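PDB 6JWS: 7,8-dihydro-6-hydroxymethylpterin pyrophosphokinase-dihydropteroate synthase from Plasmodium falciparum, which probably carries out two successive steps of folate biosynthesis, pyrophosphorylating 6-hydroxymethyl-7,8-dihydropterin with ATP and then joining the product to 4-aminobenzoate to give 7,8-dihydropteroate. Local coordinates for residues N25-A30 and D380-L385; K412-R417 and V453-L458; Y606-F611 and R686-L691. The protein carries 1 engineered substitution. One frame throughout, in Å; residues are numbered along the deposited sequence.

Contact 1 of 3, residues N25-A30 and D380-L385; sequences NDRRNA and DRISYL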
# COMPACT_ATOMS: atom_id res chain seq x y z
N ASN B 25 -28.61 -11.13 -19.61
CA ASN B 25 -27.37 -11.00 -20.36
C ASN B 25 -27.10 -9.53 -20.67
O ASN B 25 -26.02 -9.18 -21.15
CB ASN B 25 -27.40 -11.80 -21.66
CG ASN B 25 -27.60 -13.28 -21.43
OD1 ASN B 25 -28.63 -13.84 -21.81
ND2 ASN B 25 -26.63 -13.92 -20.80
N ASP B 26 -28.09 -8.67 -20.40
CA ASP B 26 -28.03 -7.26 -20.74
C ASP B 26 -27.33 -6.49 -19.62
O ASP B 26 -27.89 -6.30 -18.55
CB ASP B 26 -29.45 -6.75 -21.05
CG ASP B 26 -29.52 -5.32 -21.55
OD1 ASP B 26 -28.45 -4.69 -21.70
OD2 ASP B 26 -30.65 -4.85 -21.78
N ARG B 27 -26.11 -6.02 -19.90
CA ARG B 27 -25.26 -5.38 -18.91
C ARG B 27 -25.76 -3.97 -18.55
O ARG B 27 -25.93 -3.67 -17.37
CB ARG B 27 -23.79 -5.40 -19.37
CG ARG B 27 -22.88 -4.44 -18.61
CD ARG B 27 -21.42 -4.54 -18.99
NE ARG B 27 -20.68 -3.29 -18.78
CZ ARG B 27 -20.54 -2.65 -17.62
NH1 ARG B 27 -21.11 -3.11 -16.51
NH2 ARG B 27 -19.84 -1.53 -17.57
N ARG B 28 -25.98 -3.13 -19.57
CA ARG B 28 -26.35 -1.73 -19.37
C ARG B 28 -27.60 -1.66 -18.51
O ARG B 28 -27.70 -0.78 -17.66
CB ARG B 28 -26.53 -0.97 -20.70
CG ARG B 28 -26.82 0.54 -20.59
CD ARG B 28 -27.33 1.21 -21.87
NE ARG B 28 -28.60 0.73 -22.44
CZ ARG B 28 -29.73 1.44 -22.58
NH1 ARG B 28 -30.80 0.87 -23.12
NH2 ARG B 28 -29.78 2.70 -22.19
N ASN B 29 -28.51 -2.62 -18.71
CA ASN B 29 -29.82 -2.59 -18.07
C ASN B 29 -29.96 -3.66 -16.99
O ASN B 29 -31.06 -3.91 -16.51
CB ASN B 29 -30.95 -2.73 -19.10
CG ASN B 29 -31.04 -1.53 -20.01
OD1 ASN B 29 -30.93 -1.66 -21.22
ND2 ASN B 29 -31.20 -0.35 -19.42
N ALA B 30 -28.84 -4.26 -16.58
CA ALA B 30 -28.90 -5.41 -15.67
C ALA B 30 -29.71 -5.09 -14.42
O ALA B 30 -30.54 -5.89 -14.00
CB ALA B 30 -27.51 -5.90 -15.36
N ASP B 380 -28.58 3.31 -9.72
CA ASP B 380 -29.25 2.51 -10.74
C ASP B 380 -28.22 1.83 -11.65
O ASP B 380 -28.59 1.25 -12.66
CB ASP B 380 -30.32 3.32 -11.49
CG ASP B 380 -29.84 4.63 -12.11
OD1 ASP B 380 -28.61 4.80 -12.31
OD2 ASP B 380 -30.71 5.50 -12.39
N ARG B 381 -26.94 1.90 -11.28
CA ARG B 381 -25.87 1.31 -12.08
C ARG B 381 -25.06 0.29 -11.27
O ARG B 381 -24.95 0.36 -10.04
CB ARG B 381 -24.98 2.44 -12.63
CG ARG B 381 -25.18 2.75 -14.11
CD ARG B 381 -26.56 3.18 -14.57
NE ARG B 381 -26.93 2.57 -15.85
CZ ARG B 381 -27.93 2.96 -16.64
NH1 ARG B 381 -28.69 4.00 -16.31
NH2 ARG B 381 -28.16 2.32 -17.78
N ILE B 382 -24.47 -0.66 -11.99
CA ILE B 382 -23.52 -1.65 -11.50
C ILE B 382 -22.24 -0.98 -10.98
O ILE B 382 -21.64 -0.17 -11.68
CB ILE B 382 -23.20 -2.61 -12.66
CG1 ILE B 382 -24.37 -3.55 -12.96
CG2 ILE B 382 -21.90 -3.37 -12.47
CD1 ILE B 382 -24.16 -4.29 -14.27
N SER B 383 -21.84 -1.33 -9.75
CA SER B 383 -20.50 -1.05 -9.24
C SER B 383 -19.88 -2.39 -8.87
O SER B 383 -20.52 -3.21 -8.22
CB SER B 383 -20.52 -0.14 -8.01
OG SER B 383 -20.95 1.18 -8.31
N TYR B 384 -18.64 -2.62 -9.30
CA TYR B 384 -17.97 -3.85 -8.92
C TYR B 384 -17.36 -3.67 -7.53
O TYR B 384 -16.56 -2.75 -7.34
CB TYR B 384 -16.86 -4.20 -9.93
CG TYR B 384 -17.39 -4.46 -11.31
CD1 TYR B 384 -18.09 -5.62 -11.59
CD2 TYR B 384 -17.27 -3.50 -12.31
CE1 TYR B 384 -18.64 -5.83 -12.84
CE2 TYR B 384 -17.79 -3.71 -13.58
CZ TYR B 384 -18.47 -4.88 -13.84
OH TYR B 384 -18.97 -5.10 -15.09
N LEU B 385 -17.76 -4.54 -6.59
CA LEU B 385 -17.25 -4.44 -5.24
C LEU B 385 -15.72 -4.44 -5.29
O LEU B 385 -15.12 -5.29 -5.94
CB LEU B 385 -17.76 -5.61 -4.40
CG LEU B 385 -17.51 -5.44 -2.90
CD1 LEU B 385 -18.28 -4.23 -2.38
CD2 LEU B 385 -17.91 -6.68 -2.12
O HOH W 1 -28.11 -1.19 -15.00
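I382 sets its CD1 methyl, the tip of a CG1 branch held anti to the carbonyl carbon (chi1 -73°), against the R27-A30 turn. CD1 lies 3.9 Å from A30 CB and 3.6 Å from the carbonyl O of R27. That same oxygen accepts the bond from A30 N that closes the type I turn, so the methyl packs against a carbonyl already engaged. R27 is extended from CG to NE and crosses I382 at a slant, its NH1 coming within 4.0 Å of CD1. Farther along, R27 and Y384 cross nearly at right angles, with guanidinium and ring planes 29° apart; R27 NH1 lies 3.2 Å from Y384 OH, but the angle is too poor for a hydrogen bond, and the hydroxyl is bonded to E56 instead.

On the other flank R28 and R381 run side by side in the same direction. The R381 chain, bent at chi2 and chi3, delivers NH2 to the R28 carbonyl O in a weak hydrogen bond of 3.1 Å, and a water donates to that oxygen as well, while making a weak bond to the D380 carbonyl. R28 NH2 and R381 NH2 stay 4.7 Å apart, like charges near each other but not touching. The R27 and R28 side chains are poorly ordered, so their contacts are less certain. Structurally, the loop between strand 16-24 and helix 30-44 meets the edge strand 382-384 of the antiparallel sheet; Y164 of strand 163-172 packs against R27, A30 and I382, and strand 372-377 pairs with 382-384.

Contact 2 of 3, residues K412-R417 and V453-L458; sequences KRAVQR and VPVLQL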
# COMPACT_ATOMS: atom_id res chain seq x y z
N LYS B 412 -28.60 28.99 -1.51
CA LYS B 412 -27.90 29.23 -2.76
C LYS B 412 -26.42 28.92 -2.58
O LYS B 412 -25.80 28.37 -3.48
CB LYS B 412 -28.05 30.67 -3.24
CG LYS B 412 -29.42 31.07 -3.76
CD LYS B 412 -29.40 32.44 -4.44
CE LYS B 412 -30.66 33.26 -4.26
NZ LYS B 412 -31.88 32.41 -4.27
N ARG B 413 -25.86 29.32 -1.43
CA ARG B 413 -24.49 29.03 -1.05
C ARG B 413 -24.33 27.51 -0.90
O ARG B 413 -23.34 26.95 -1.35
CB ARG B 413 -24.14 29.79 0.22
CG ARG B 413 -22.73 29.59 0.75
CD ARG B 413 -22.63 30.07 2.19
NE ARG B 413 -21.36 30.68 2.59
CZ ARG B 413 -20.26 30.02 2.93
NH1 ARG B 413 -20.24 28.69 2.90
NH2 ARG B 413 -19.17 30.68 3.28
N ALA B 414 -25.34 26.85 -0.33
CA ALA B 414 -25.34 25.40 -0.16
C ALA B 414 -25.23 24.72 -1.52
O ALA B 414 -24.36 23.87 -1.71
CB ALA B 414 -26.56 24.92 0.60
N VAL B 415 -26.08 25.14 -2.47
CA VAL B 415 -26.15 24.48 -3.77
C VAL B 415 -24.88 24.75 -4.57
O VAL B 415 -24.38 23.88 -5.28
CB VAL B 415 -27.45 24.87 -4.51
CG1 VAL B 415 -27.42 24.49 -5.98
CG2 VAL B 415 -28.66 24.25 -3.83
N GLN B 416 -24.32 25.96 -4.41
CA GLN B 416 -23.08 26.32 -5.04
C GLN B 416 -22.00 25.32 -4.63
O GLN B 416 -21.26 24.82 -5.47
CB GLN B 416 -22.68 27.72 -4.56
CG GLN B 416 -22.12 28.64 -5.63
CD GLN B 416 -22.35 30.08 -5.22
OE1 GLN B 416 -23.31 30.72 -5.64
NE2 GLN B 416 -21.49 30.58 -4.35
N ARG B 417 -21.91 25.06 -3.32
CA ARG B 417 -20.96 24.13 -2.72
C ARG B 417 -21.15 22.72 -3.31
O ARG B 417 -20.17 22.05 -3.60
CB ARG B 417 -21.07 24.16 -1.20
CG ARG B 417 -20.08 23.25 -0.47
CD ARG B 417 -18.61 23.56 -0.70
NE ARG B 417 -17.77 22.58 -0.02
CZ ARG B 417 -16.66 22.04 -0.53
NH1 ARG B 417 -16.23 22.39 -1.73
NH2 ARG B 417 -15.98 21.15 0.18
N VAL B 453 -34.46 20.08 3.09
CA VAL B 453 -35.33 19.93 1.93
C VAL B 453 -35.19 21.12 0.98
O VAL B 453 -34.98 20.91 -0.21
CB VAL B 453 -36.79 19.56 2.28
CG1 VAL B 453 -37.69 19.61 1.05
CG2 VAL B 453 -36.88 18.17 2.92
N PRO B 454 -35.25 22.41 1.43
CA PRO B 454 -35.12 23.54 0.51
C PRO B 454 -33.84 23.45 -0.33
O PRO B 454 -33.87 23.66 -1.55
CB PRO B 454 -35.14 24.80 1.40
CG PRO B 454 -35.86 24.34 2.67
CD PRO B 454 -35.48 22.87 2.82
N VAL B 455 -32.72 23.10 0.33
CA VAL B 455 -31.45 22.94 -0.36
C VAL B 455 -31.59 21.90 -1.47
O VAL B 455 -31.18 22.15 -2.61
CB VAL B 455 -30.31 22.57 0.60
CG1 VAL B 455 -29.09 22.09 -0.17
CG2 VAL B 455 -29.95 23.75 1.50
N LEU B 456 -32.18 20.75 -1.13
CA LEU B 456 -32.26 19.66 -2.10
C LEU B 456 -33.17 20.05 -3.26
O LEU B 456 -32.91 19.60 -4.38
CB LEU B 456 -32.74 18.37 -1.43
CG LEU B 456 -31.68 17.63 -0.62
CD1 LEU B 456 -32.30 16.47 0.15
CD2 LEU B 456 -30.54 17.15 -1.51
N GLN B 457 -34.24 20.81 -2.94
CA GLN B 457 -35.19 21.31 -3.93
C GLN B 457 -34.50 22.27 -4.90
O GLN B 457 -34.67 22.14 -6.11
CB GLN B 457 -36.38 21.98 -3.23
CG GLN B 457 -37.53 21.02 -2.92
CD GLN B 457 -38.50 21.52 -1.88
OE1 GLN B 457 -38.25 22.49 -1.16
NE2 GLN B 457 -39.61 20.82 -1.76
N LEU B 458 -33.73 23.22 -4.38
CA LEU B 458 -32.98 24.16 -5.21
C LEU B 458 -31.95 23.42 -6.06
O LEU B 458 -31.78 23.73 -7.25
CB LEU B 458 -32.35 25.22 -4.30
CG LEU B 458 -31.57 26.35 -4.99
CD1 LEU B 458 -32.44 27.07 -6.01
CD2 LEU B 458 -31.02 27.35 -3.99
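L458 projects from helix 448-464 onto helix 411-424, and its side chain can be followed outward against V415 and K412. CB starts 3.8 Å from V415 CG2. CG, anti to the backbone N (chi1 -177°), stays at the same methyl, also at 3.8 Å, so V415 CG2 lies alongside the root of the leucine. Beyond the branch, CD2 passes over the first turn of segment 412-417, 3.8 Å from K412 N and near its CA, with the CG methylene of K412 beside it; the lysine chain then bends at chi3 and chi4. Both helices belong to the TIM barrel of the pterin-binding domain, where they follow the neighbouring parallel strands 390-396 and 428-432 and pack together on the outside of the barrel. Their axes approach to 9.1 Å with a crossing angle of -57°. One turn back from L458, V455 spreads both methyls over A414 CB, CG2 being the nearer at 3.7 Å. V415 CG2 also touches the backbone, 3.5 Å from V455 O, so this one methyl meets both the V455 carbonyl and the leucine. On its barrel side V455 rests on L395 and I431 of those two strands.

Contact 3 of 3, residues Y606-F611 and R686-L691; sequences YSRKRF and RVHDVL. With MG (magnesium ion), chain O; PT1 (pteroic acid), chain I.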
# COMPACT_ATOMS: atom_id res chain seq x y z
N TYR B 606 -13.71 9.36 8.04
CA TYR B 606 -12.63 9.71 8.95
C TYR B 606 -12.40 11.22 8.93
O TYR B 606 -11.66 11.74 9.76
CB TYR B 606 -11.34 9.04 8.48
CG TYR B 606 -10.97 9.37 7.05
CD1 TYR B 606 -10.38 10.58 6.69
CD2 TYR B 606 -11.19 8.43 6.05
CE1 TYR B 606 -10.06 10.86 5.37
CE2 TYR B 606 -10.87 8.69 4.73
CZ TYR B 606 -10.28 9.90 4.39
OH TYR B 606 -10.00 10.12 3.06
N SER B 607 -13.02 11.90 7.97
CA SER B 607 -12.64 13.25 7.60
C SER B 607 -12.71 14.22 8.78
O SER B 607 -13.79 14.45 9.35
CB SER B 607 -13.48 13.74 6.44
OG SER B 607 -13.01 14.98 5.95
N ARG B 608 -11.55 14.79 9.11
CA ARG B 608 -11.38 15.86 10.07
C ARG B 608 -11.75 15.42 11.48
O ARG B 608 -12.04 16.27 12.30
CB ARG B 608 -12.15 17.12 9.64
CG ARG B 608 -11.60 17.78 8.38
CD ARG B 608 -12.37 19.05 8.11
NE ARG B 608 -11.94 19.67 6.86
CZ ARG B 608 -12.47 20.78 6.32
NH1 ARG B 608 -13.45 21.40 6.95
NH2 ARG B 608 -12.02 21.26 5.17
N LYS B 609 -11.68 14.13 11.78
CA LYS B 609 -12.07 13.64 13.10
C LYS B 609 -10.88 13.71 14.04
O LYS B 609 -9.73 13.68 13.61
CB LYS B 609 -12.64 12.22 13.01
CG LYS B 609 -13.93 12.12 12.20
CD LYS B 609 -14.70 10.82 12.30
CE LYS B 609 -16.10 11.05 11.74
NZ LYS B 609 -16.87 9.80 11.53
N ARG B 610 -11.18 13.73 15.34
CA ARG B 610 -10.20 13.91 16.39
C ARG B 610 -9.12 12.82 16.36
O ARG B 610 -7.97 13.11 16.68
CB ARG B 610 -10.89 13.91 17.76
CG ARG B 610 -11.67 15.16 18.10
CD ARG B 610 -12.60 14.84 19.27
NE ARG B 610 -13.58 13.78 19.02
CZ ARG B 610 -14.37 13.19 19.93
NH1 ARG B 610 -14.31 13.55 21.21
NH2 ARG B 610 -15.20 12.23 19.56
N PHE B 611 -9.47 11.58 16.00
CA PHE B 611 -8.47 10.53 16.05
C PHE B 611 -7.30 10.80 15.09
O PHE B 611 -6.22 10.27 15.31
CB PHE B 611 -9.08 9.14 15.83
CG PHE B 611 -9.38 8.78 14.40
CD1 PHE B 611 -10.58 9.15 13.81
CD2 PHE B 611 -8.45 8.07 13.64
CE1 PHE B 611 -10.85 8.81 12.48
CE2 PHE B 611 -8.73 7.74 12.33
CZ PHE B 611 -9.94 8.09 11.75
N ARG B 686 -16.08 9.38 2.92
CA ARG B 686 -16.93 10.53 3.14
C ARG B 686 -16.02 11.66 3.60
O ARG B 686 -15.43 11.56 4.68
CB ARG B 686 -17.95 10.19 4.25
CG ARG B 686 -19.01 11.26 4.50
CD ARG B 686 -19.87 10.84 5.68
NE ARG B 686 -20.80 11.89 6.03
CZ ARG B 686 -20.57 12.86 6.90
NH1 ARG B 686 -19.44 12.90 7.59
NH2 ARG B 686 -21.51 13.76 7.14
N VAL B 687 -15.87 12.70 2.77
CA VAL B 687 -14.80 13.65 3.02
C VAL B 687 -15.30 15.09 2.87
O VAL B 687 -16.24 15.37 2.10
CB VAL B 687 -13.57 13.37 2.13
CG1 VAL B 687 -12.98 11.97 2.37
CG2 VAL B 687 -13.85 13.60 0.64
N HIS B 688 -14.68 16.01 3.62
CA HIS B 688 -14.92 17.44 3.41
C HIS B 688 -14.07 17.99 2.26
O HIS B 688 -14.44 18.97 1.62
CB HIS B 688 -14.55 18.25 4.65
CG HIS B 688 -15.33 17.89 5.87
ND1 HIS B 688 -14.91 16.90 6.74
CD2 HIS B 688 -16.47 18.41 6.38
CE1 HIS B 688 -15.76 16.81 7.75
NE2 HIS B 688 -16.73 17.72 7.54
N ASP B 689 -12.90 17.38 2.02
CA ASP B 689 -11.88 17.97 1.15
C ASP B 689 -11.83 17.16 -0.15
O ASP B 689 -11.01 16.25 -0.29
CB ASP B 689 -10.57 18.12 1.92
CG ASP B 689 -10.69 18.96 3.19
OD1 ASP B 689 -10.68 20.21 3.07
OD2 ASP B 689 -10.78 18.38 4.32
N VAL B 690 -12.72 17.49 -1.09
CA VAL B 690 -12.98 16.66 -2.25
C VAL B 690 -11.82 16.80 -3.25
O VAL B 690 -11.33 15.78 -3.76
CB VAL B 690 -14.34 16.98 -2.90
CG1 VAL B 690 -14.53 16.20 -4.19
CG2 VAL B 690 -15.52 16.73 -1.96
N LEU B 691 -11.37 18.04 -3.51
CA LEU B 691 -10.33 18.29 -4.49
C LEU B 691 -9.05 17.60 -4.03
O LEU B 691 -8.35 16.98 -4.83
CB LEU B 691 -10.10 19.79 -4.66
CG LEU B 691 -8.90 20.16 -5.53
CD1 LEU B 691 -9.15 21.46 -6.31
CD2 LEU B 691 -7.61 20.26 -4.68
MG MG O . -10.10 21.90 1.64
C2 PT1 I . -19.72 8.85 9.40
C3 PT1 I . -20.36 10.13 9.72
C5 PT1 I . -21.69 10.35 9.16
N6 PT1 I . -19.77 11.09 10.47
C7 PT1 I . -21.63 8.17 8.16
N9 PT1 I . -22.26 9.37 8.40
C10 PT1 I . -20.44 12.24 10.74
N11 PT1 I . -22.23 7.19 7.41
C12 PT1 I . -21.72 12.44 10.24
C21 PT1 I . -14.88 12.99 15.94
O22 PT1 I . -14.06 13.93 15.74
O1 PT1 I . -18.50 8.58 9.89
N4 PT1 I . -20.37 7.95 8.64
N8 PT1 I . -22.30 11.51 9.45
C13 PT1 I . -19.78 13.27 11.62
N14 PT1 I . -19.76 12.75 13.02
C15 PT1 I . -18.61 12.80 13.73
C16 PT1 I . -18.33 11.80 14.69
C17 PT1 I . -17.70 13.88 13.49
C18 PT1 I . -17.11 11.87 15.41
C19 PT1 I . -16.49 13.94 14.23
C20 PT1 I . -16.19 12.93 15.18
O23 PT1 I . -14.61 12.09 16.75
O HOH W 2 -10.80 15.91 4.77
O HOH W 3 -9.18 23.70 0.35
O HOH W 4 -11.09 21.25 -0.19
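R608 and D689 form a salt bridge in which the guanidinium meets the carboxylate side-on, one nitrogen to each oxygen: NE to OD2 at 3.1 Å and NH2 to OD1 at 2.7 Å. The planes are 45° apart, so both bonds arrive tilted, on the syn sides of the oxygens. D689 OD1 also binds a magnesium ion at 2.3 Å, with E692, the M648 carbonyl and two waters as further ligands.

Among the hydrogen bonds, S607 OG, anti to its backbone N (chi1 -172°), lies 2.8 Å from H688 ND1 at the imidazole edge; either may be the donor. A water links the same hydroxyl to D689 OD2.

Stacking and apolar contacts complete the join. R608 CD sits over the H688 ring in a CH-pi contact, 4.0 Å from the centroid, while H688 CB covers one guanidinium face of R608. Y606 runs beside V687 CG1.

Toward the ligand, K609 NZ bonds pteroate O1 at 2.6 Å, R610 holds the carboxylate through its backbone N and its guanidinium, and the R686 guanidinium, paired with D430, lies face-on over the pterin.

One carboxylate thus serves guanidinium and magnesium together, probably fixing R608 and balancing positive charge, while K609, R610 and R686 of the same two segments line the pteroate pocket of the dihydropteroate synthase barrel.

How the contacts relate
Contact 1 is a surface contact at the edge of the antiparallel sheet that also carries strands of the pyrophosphokinase part. Contacts 2 and 3 belong to the TIM barrel and are both buried, contact 2 between helices outside the barrel strands and contact 3 at strand ends by the ligand. Contact 1 touches neither; its centre is about 30 Å from each of theirs. Contacts 2 and 3 lie about 21 Å apart between centres and do meet, R417 NH2 coming to 3.0 Å from H688 O; both also border strand 390-396. Their chemistry follows position: an isoleucine, exposed arginines and one weak hydrogen bond in contact 1, mainly aliphatic helix packing in contact 2, and charge, metal and ligand binding in contact 3.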